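Local coordinates for Alpha/beta hydrolase (Paenibacillus sp. VTT E-133280, PDB 6TJ2) that hydrolyses esters and shows methyl salicylate esterase activity, in functional likeness to tobacco salicylic acid-binding protein 2, at the interface of chains A and B. Coordinates in Å, arbitrary orientation; residue numbers count along the deposited sequence, not the author numbering. Chains: chain A/B, Alpha/beta hydrolase.

The interface of chains A and B. Residues chain A 184-185, 188, 232-233, 235, 239; chain B 245, 255, 257.
The extended backbone of B:Phe257 meets chain A through both of its polar groups: its carbonyl takes a direct bond from A:Asn188, and its N-H reaches chain A through water 1. The carboxamide nitrogen ND2 of A:Asn188 lies 2.9 Å from B:Phe257 O, its N-H pointing nearly straight at a lone pair in the carbonyl plane. The same ND2 also donates to A:Glu233 O at 2.9 Å, and both acceptors lie close to the amide plane, which should fix the rotation of the carboxamide. An alanine here would probably leave the carbonyls of B:Phe257 and A:Glu233 without their shared donor and untie the direct polar link between the chains at this point. Water 1 joins A:Asp184 O, A:Thr235 OG1, B:Phe255 O and B:Phe257 N, the last at 2.9 Å; it bridges the two carbonyl oxygens of A:Asp184 and B:Phe255, which can only accept, so that the water probably donates to both. A:Thr235 OG1 in turn donates to A:Thr185 O, tilted from the carbonyl plane. With its CG anti to the backbone N (chi1 -179°), B:Phe257 sends its ring along chain A, where A:Thr235 CG2 packs on CB at 3.7 Å and A:Glu233 CG touches the CE2 rim at 3.9 Å. The imidazole of B:His245 lies over one face of this ring, its CE1 offset toward the rim. The extended A:Gln239 side chain brings its amide NE2 to B:His245 NE2, 2.8 Å away, a hydrogen bond in which the amide would donate if that imidazole nitrogen is unprotonated; the amide and ring planes stand 56° apart. The patch is part of an asymmetric contact between hydrolase copies, which may reflect crystal packing. Chain A contributes the end of helix 179-185 and loops following it and strand 226-231, while chain B offers the start of helix 244-250 and strand 256-260 with the residue leading into it, all elements of the alpha/beta hydrolase fold.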
loop_
_atom_site.group_PDB
_atom_site.type_symbol
_atom_site.label_atom_id
_atom_site.label_comp_id
_atom_site.label_asym_id
_atom_site.label_seq_id
_atom_site.Cartn_x
_atom_site.Cartn_y
_atom_site.Cartn_z
ATOM N N ASP A 184 18.529 8.542 1.401
ATOM C CA ASP A 184 17.164 8.611 1.952
ATOM C C ASP A 184 16.084 8.170 0.962
ATOM O O ASP A 184 14.987 7.890 1.459
ATOM C CB ASP A 184 16.881 9.959 2.622
ATOM C CG ASP A 184 17.478 10.074 4.021
ATOM O OD1 ASP A 184 17.830 9.079 4.617
ATOM O OD2 ASP A 184 17.422 11.222 4.508
ATOM N N THR A 185 16.339 8.073 -0.335
ATOM C CA THR A 185 15.266 7.713 -1.282
ATOM C C THR A 185 15.609 6.570 -2.194
ATOM O O THR A 185 14.649 6.028 -2.779
ATOM C CB THR A 185 14.762 8.899 -2.104
ATOM O OG1 THR A 185 15.714 9.269 -3.097
ATOM C CG2 THR A 185 14.428 10.075 -1.220
ATOM N N ASN A 188 16.821 3.807 1.350
ATOM C CA ASN A 188 16.191 4.212 2.613
ATOM C C ASN A 188 16.168 3.092 3.635
ATOM O O ASN A 188 16.259 3.450 4.847
ATOM C CB ASN A 188 14.766 4.739 2.342
ATOM C CG ASN A 188 13.955 4.020 1.288
ATOM O OD1 ASN A 188 14.416 3.845 0.171
ATOM N ND2 ASN A 188 12.726 3.657 1.639
ATOM N N THR A 232 7.563 -2.377 -1.618
ATOM C CA THR A 232 6.657 -1.315 -1.119
ATOM C C THR A 232 7.378 -0.144 -0.445
ATOM O O THR A 232 6.695 0.856 -0.216
ATOM C CB THR A 232 5.624 -1.882 -0.157
ATOM O OG1 THR A 232 6.258 -2.340 1.035
ATOM C CG2 THR A 232 4.804 -3.005 -0.768
ATOM N N GLU A 233 8.688 -0.209 -0.203
ATOM C CA GLU A 233 9.427 0.938 0.327
ATOM C C GLU A 233 10.277 1.554 -0.798
ATOM O O GLU A 233 11.152 2.385 -0.494
ATOM C CB GLU A 233 10.266 0.552 1.539
ATOM C CG GLU A 233 9.426 0.396 2.824
ATOM C CD GLU A 233 10.150 -0.383 3.876
ATOM O OE1 GLU A 233 10.429 -1.581 3.660
ATOM O OE2 GLU A 233 10.446 0.187 4.948
ATOM N N THR A 235 11.094 4.257 -3.144
ATOM C CA THR A 235 10.787 5.683 -3.241
ATOM C C THR A 235 11.739 6.375 -4.231
ATOM O O THR A 235 11.873 7.592 -4.180
ATOM C CB THR A 235 10.907 6.331 -1.875
ATOM O OG1 THR A 235 12.185 6.064 -1.302
ATOM C CG2 THR A 235 9.856 5.823 -0.931
ATOM N N GLN A 239 6.529 8.099 -3.806
ATOM C CA GLN A 239 5.218 7.471 -3.740
ATOM C C GLN A 239 4.096 8.528 -3.714
ATOM O O GLN A 239 4.299 9.617 -3.208
ATOM C CB GLN A 239 5.133 6.525 -2.550
ATOM C CG GLN A 239 6.157 5.402 -2.693
ATOM C CD GLN A 239 6.103 4.287 -1.699
ATOM O OE1 GLN A 239 6.963 3.339 -1.726
ATOM N NE2 GLN A 239 5.138 4.285 -0.817
ATOM N N HIS B 245 -0.124 8.445 4.397
ATOM C CA HIS B 245 0.893 8.157 3.358
ATOM C C HIS B 245 0.179 7.599 2.153
ATOM O O HIS B 245 -0.556 6.636 2.284
ATOM C CB HIS B 245 1.937 7.137 3.871
ATOM C CG HIS B 245 2.947 6.812 2.816
ATOM N ND1 HIS B 245 3.952 7.670 2.456
ATOM C CD2 HIS B 245 3.059 5.724 2.034
ATOM C CE1 HIS B 245 4.634 7.123 1.464
ATOM N NE2 HIS B 245 4.121 5.948 1.194
ATOM N N PHE B 255 12.362 12.841 1.899
ATOM C CA PHE B 255 12.370 12.235 3.243
ATOM C C PHE B 255 12.709 10.766 3.076
ATOM O O PHE B 255 12.478 10.178 1.999
ATOM C CB PHE B 255 11.009 12.440 3.947
ATOM C CG PHE B 255 9.854 11.712 3.316
ATOM C CD1 PHE B 255 9.463 10.457 3.725
ATOM C CD2 PHE B 255 9.126 12.291 2.283
ATOM C CE1 PHE B 255 8.450 9.770 3.073
ATOM C CE2 PHE B 255 8.138 11.583 1.633
ATOM C CZ PHE B 255 7.753 10.359 2.065
ATOM N N PHE B 257 11.459 7.147 3.786
ATOM C CA PHE B 257 10.248 6.364 4.065
ATOM C C PHE B 257 10.619 5.040 4.717
ATOM O O PHE B 257 11.431 4.275 4.147
ATOM C CB PHE B 257 9.513 6.121 2.759
ATOM C CG PHE B 257 8.228 5.335 2.899
ATOM C CD1 PHE B 257 7.208 5.765 3.729
ATOM C CD2 PHE B 257 8.062 4.149 2.230
ATOM C CE1 PHE B 257 6.050 5.034 3.819
ATOM C CE2 PHE B 257 6.903 3.391 2.333
ATOM C CZ PHE B 257 5.873 3.880 3.104
HETATM O O HOH W 1 12.242 7.335 1.049
#